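Long-range contact in phosphatidylglycerophosphatase and protein-tyrosine phosphatase 1 (Mus musculus, PDB 3RGO), which removes the terminal phosphate from phosphatidylglycerophosphate to give phosphatidylglycerol, a step on the way to cardiolipin in mitochondria: residues 9-15 and 92-98. Sequence-based numbering, arbitrary orientation.
Sequences VLLGALP and VYVHCKA. With SO4 (sulfate ion), chain B.
Leu10 pairs alongside strand 92-95 through both of its backbone polar atoms: its N donates to Val92 O and its O receives Val94 N, at 2.9 and 2.8 Å. Gly12 N continues this parallel ladder with a longer bond to Val94 O. Past the strand ends the pairing is taken up by loops, where Leu14 N reaches Lys97 O at 3.0 Å.

Of the hydrogen bonds between 9-15 and 92-98, one uses a side chain. Tyr93 has CG anti to its backbone N (chi1 -168°), which carries the ring forward beside Gly12 and brings OH to Ala13 O at 2.7 Å; the carbonyl oxygen sits at the ring edge, and the hydroxyl lies in the carbonyl plane. Gly12 CA lies 3.5 Å from Tyr93 OH, and the lack of a side chain there leaves room for the hydroxyl.

The apolar packing centres on Pro15. Its CD stands over the middle of the His95 ring, 3.3 Å from the centroid, a CH-pi contact, while CG leans on Tyr93 CE1 at 3.6 Å. The imidazole is fixed by bonds as well: ND1 donates almost straight (175°) and within the ring plane to Cys96 O, and NE2 bonds to Thr34 OG1 on strand 29-35. Replacing His95 with a leucine would probably leave Cys96 O without its donor and let the start of the following loop shift. On the other face of the sheet, Val9 CG1 meets Val94 CG2 beneath helix 102-115.

Beyond Cys96, the predicted phosphocysteine nucleophile, Lys97 N and Ala98 N both donate to O4 of a sulfate, which Arg100 N, Ser103 OG and Arg102 NH1 also hold. Strand 91-95 thus leads into the phosphate-binding P-loop, which carries the HCX5R signature of the protein-tyrosine phosphatase family and is followed by helix 102-115, here with sulfate probably standing in for substrate phosphate.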
loop_
_atom_site.group_PDB
_atom_site.type_symbol
_atom_site.label_atom_id
_atom_site.label_comp_id
_atom_site.label_asym_id
_atom_site.label_seq_id
_atom_site.Cartn_x
_atom_site.Cartn_y
_atom_site.Cartn_z
ATOM N N VAL A 9 -0.288 3.384 -7.973
ATOM C CA VAL A 9 0.390 2.742 -6.852
ATOM C C VAL A 9 1.792 2.236 -7.164
ATOM O O VAL A 9 2.038 1.650 -8.214
ATOM C CB VAL A 9 -0.459 1.590 -6.289
ATOM C CG1 VAL A 9 0.354 0.747 -5.301
ATOM C CG2 VAL A 9 -1.717 2.145 -5.643
ATOM N N LEU A 10 2.711 2.484 -6.235
ATOM C CA LEU A 10 4.006 1.823 -6.241
ATOM C C LEU A 10 4.169 1.034 -4.947
ATOM O O LEU A 10 3.667 1.433 -3.894
ATOM C CB LEU A 10 5.143 2.837 -6.393
ATOM C CG LEU A 10 5.038 3.758 -7.613
ATOM C CD1 LEU A 10 4.406 5.089 -7.225
ATOM C CD2 LEU A 10 6.409 3.973 -8.235
ATOM N N LEU A 11 4.861 -0.095 -5.046
ATOM C CA LEU A 11 5.119 -0.969 -3.908
ATOM C C LEU A 11 6.628 -1.175 -3.786
ATOM O O LEU A 11 7.281 -1.572 -4.751
ATOM C CB LEU A 11 4.425 -2.316 -4.113
ATOM C CG LEU A 11 4.808 -3.453 -3.161
ATOM C CD1 LEU A 11 4.364 -3.160 -1.733
ATOM C CD2 LEU A 11 4.241 -4.780 -3.641
ATOM N N GLY A 12 7.183 -0.897 -2.610
ATOM C CA GLY A 12 8.619 -1.037 -2.411
ATOM C C GLY A 12 9.072 -1.121 -0.966
ATOM O O GLY A 12 8.267 -1.047 -0.039
ATOM N N ALA A 13 10.380 -1.276 -0.774
ATOM C CA ALA A 13 10.957 -1.277 0.563
ATOM C C ALA A 13 10.840 0.119 1.172
ATOM O O ALA A 13 10.528 1.089 0.469
ATOM C CB ALA A 13 12.415 -1.727 0.515
ATOM N N LEU A 14 11.073 0.221 2.478
ATOM C CA LEU A 14 10.996 1.513 3.159
ATOM C C LEU A 14 11.784 2.570 2.389
ATOM O O LEU A 14 12.901 2.315 1.940
ATOM C CB LEU A 14 11.507 1.413 4.601
ATOM C CG LEU A 14 13.008 1.207 4.796
ATOM C CD1 LEU A 14 13.407 1.444 6.250
ATOM C CD2 LEU A 14 13.430 -0.181 4.338
ATOM N N PRO A 15 11.190 3.757 2.225
ATOM C CA PRO A 15 11.780 4.846 1.446
ATOM C C PRO A 15 12.845 5.564 2.255
ATOM O O PRO A 15 12.561 6.043 3.356
ATOM C CB PRO A 15 10.600 5.799 1.219
ATOM C CG PRO A 15 9.385 5.096 1.758
ATOM C CD PRO A 15 9.876 4.129 2.769
ATOM N N VAL A 92 0.990 7.057 -5.207
ATOM C CA VAL A 92 1.150 6.720 -3.803
ATOM C C VAL A 92 2.162 5.596 -3.661
ATOM O O VAL A 92 2.071 4.577 -4.348
ATOM C CB VAL A 92 -0.188 6.282 -3.166
ATOM C CG1 VAL A 92 0.037 5.763 -1.750
ATOM C CG2 VAL A 92 -1.176 7.440 -3.167
ATOM N N TYR A 93 3.131 5.797 -2.773
ATOM C CA TYR A 93 4.138 4.791 -2.466
ATOM C C TYR A 93 3.689 4.018 -1.233
ATOM O O TYR A 93 3.416 4.608 -0.186
ATOM C CB TYR A 93 5.483 5.473 -2.205
ATOM C CG TYR A 93 6.686 4.560 -2.141
ATOM C CD1 TYR A 93 7.007 3.876 -0.971
ATOM C CD2 TYR A 93 7.535 4.418 -3.238
ATOM C CE1 TYR A 93 8.128 3.059 -0.906
ATOM C CE2 TYR A 93 8.661 3.604 -3.180
ATOM C CZ TYR A 93 8.950 2.927 -2.013
ATOM O OH TYR A 93 10.067 2.119 -1.954
ATOM N N VAL A 94 3.608 2.698 -1.368
ATOM C CA VAL A 94 3.121 1.834 -0.303
ATOM C C VAL A 94 4.265 0.977 0.207
ATOM O O VAL A 94 4.916 0.274 -0.567
ATOM C CB VAL A 94 1.983 0.909 -0.821
ATOM C CG1 VAL A 94 1.422 0.056 0.300
ATOM C CG2 VAL A 94 0.878 1.736 -1.456
ATOM N N HIS A 95 4.518 1.032 1.511
ATOM C CA HIS A 95 5.629 0.276 2.070
ATOM C C HIS A 95 5.422 -0.175 3.501
ATOM O O HIS A 95 4.621 0.379 4.251
ATOM C CB HIS A 95 6.921 1.108 2.022
ATOM C CG HIS A 95 6.970 2.192 3.055
ATOM N ND1 HIS A 95 7.520 2.007 4.305
ATOM C CD2 HIS A 95 6.517 3.469 3.030
ATOM C CE1 HIS A 95 7.413 3.124 5.003
ATOM N NE2 HIS A 95 6.808 4.027 4.251
ATOM N N CYS A 96 6.178 -1.199 3.867
ATOM C CA CYS A 96 6.436 -1.511 5.253
ATOM C C CYS A 96 7.956 -1.535 5.364
ATOM O O CYS A 96 8.600 -0.481 5.341
ATOM C CB CYS A 96 5.811 -2.852 5.641
ATOM S SG CYS A 96 5.917 -3.220 7.406
ATOM N N LYS A 97 8.532 -2.729 5.425
ATOM C CA LYS A 97 9.986 -2.870 5.478
ATOM C C LYS A 97 10.570 -3.309 4.140
ATOM O O LYS A 97 11.267 -2.550 3.475
ATOM C CB LYS A 97 10.393 -3.877 6.560
ATOM C CG LYS A 97 10.164 -3.405 7.988
ATOM C CD LYS A 97 10.752 -4.404 8.981
ATOM C CE LYS A 97 12.234 -4.639 8.712
ATOM N NZ LYS A 97 12.826 -5.665 9.624
ATOM N N ALA A 98 10.276 -4.543 3.750
ATOM C CA ALA A 98 10.903 -5.147 2.579
ATOM C C ALA A 98 10.065 -5.017 1.307
ATOM O O ALA A 98 10.546 -5.310 0.212
ATOM C CB ALA A 98 11.223 -6.619 2.861
HETATM S S SO4 B . 6.786 -6.176 4.408
HETATM O O1 SO4 B . 6.087 -7.100 5.297
HETATM O O2 SO4 B . 7.519 -6.920 3.388
HETATM O O3 SO4 B . 5.816 -5.292 3.775
HETATM O O4 SO4 B . 7.740 -5.382 5.178
#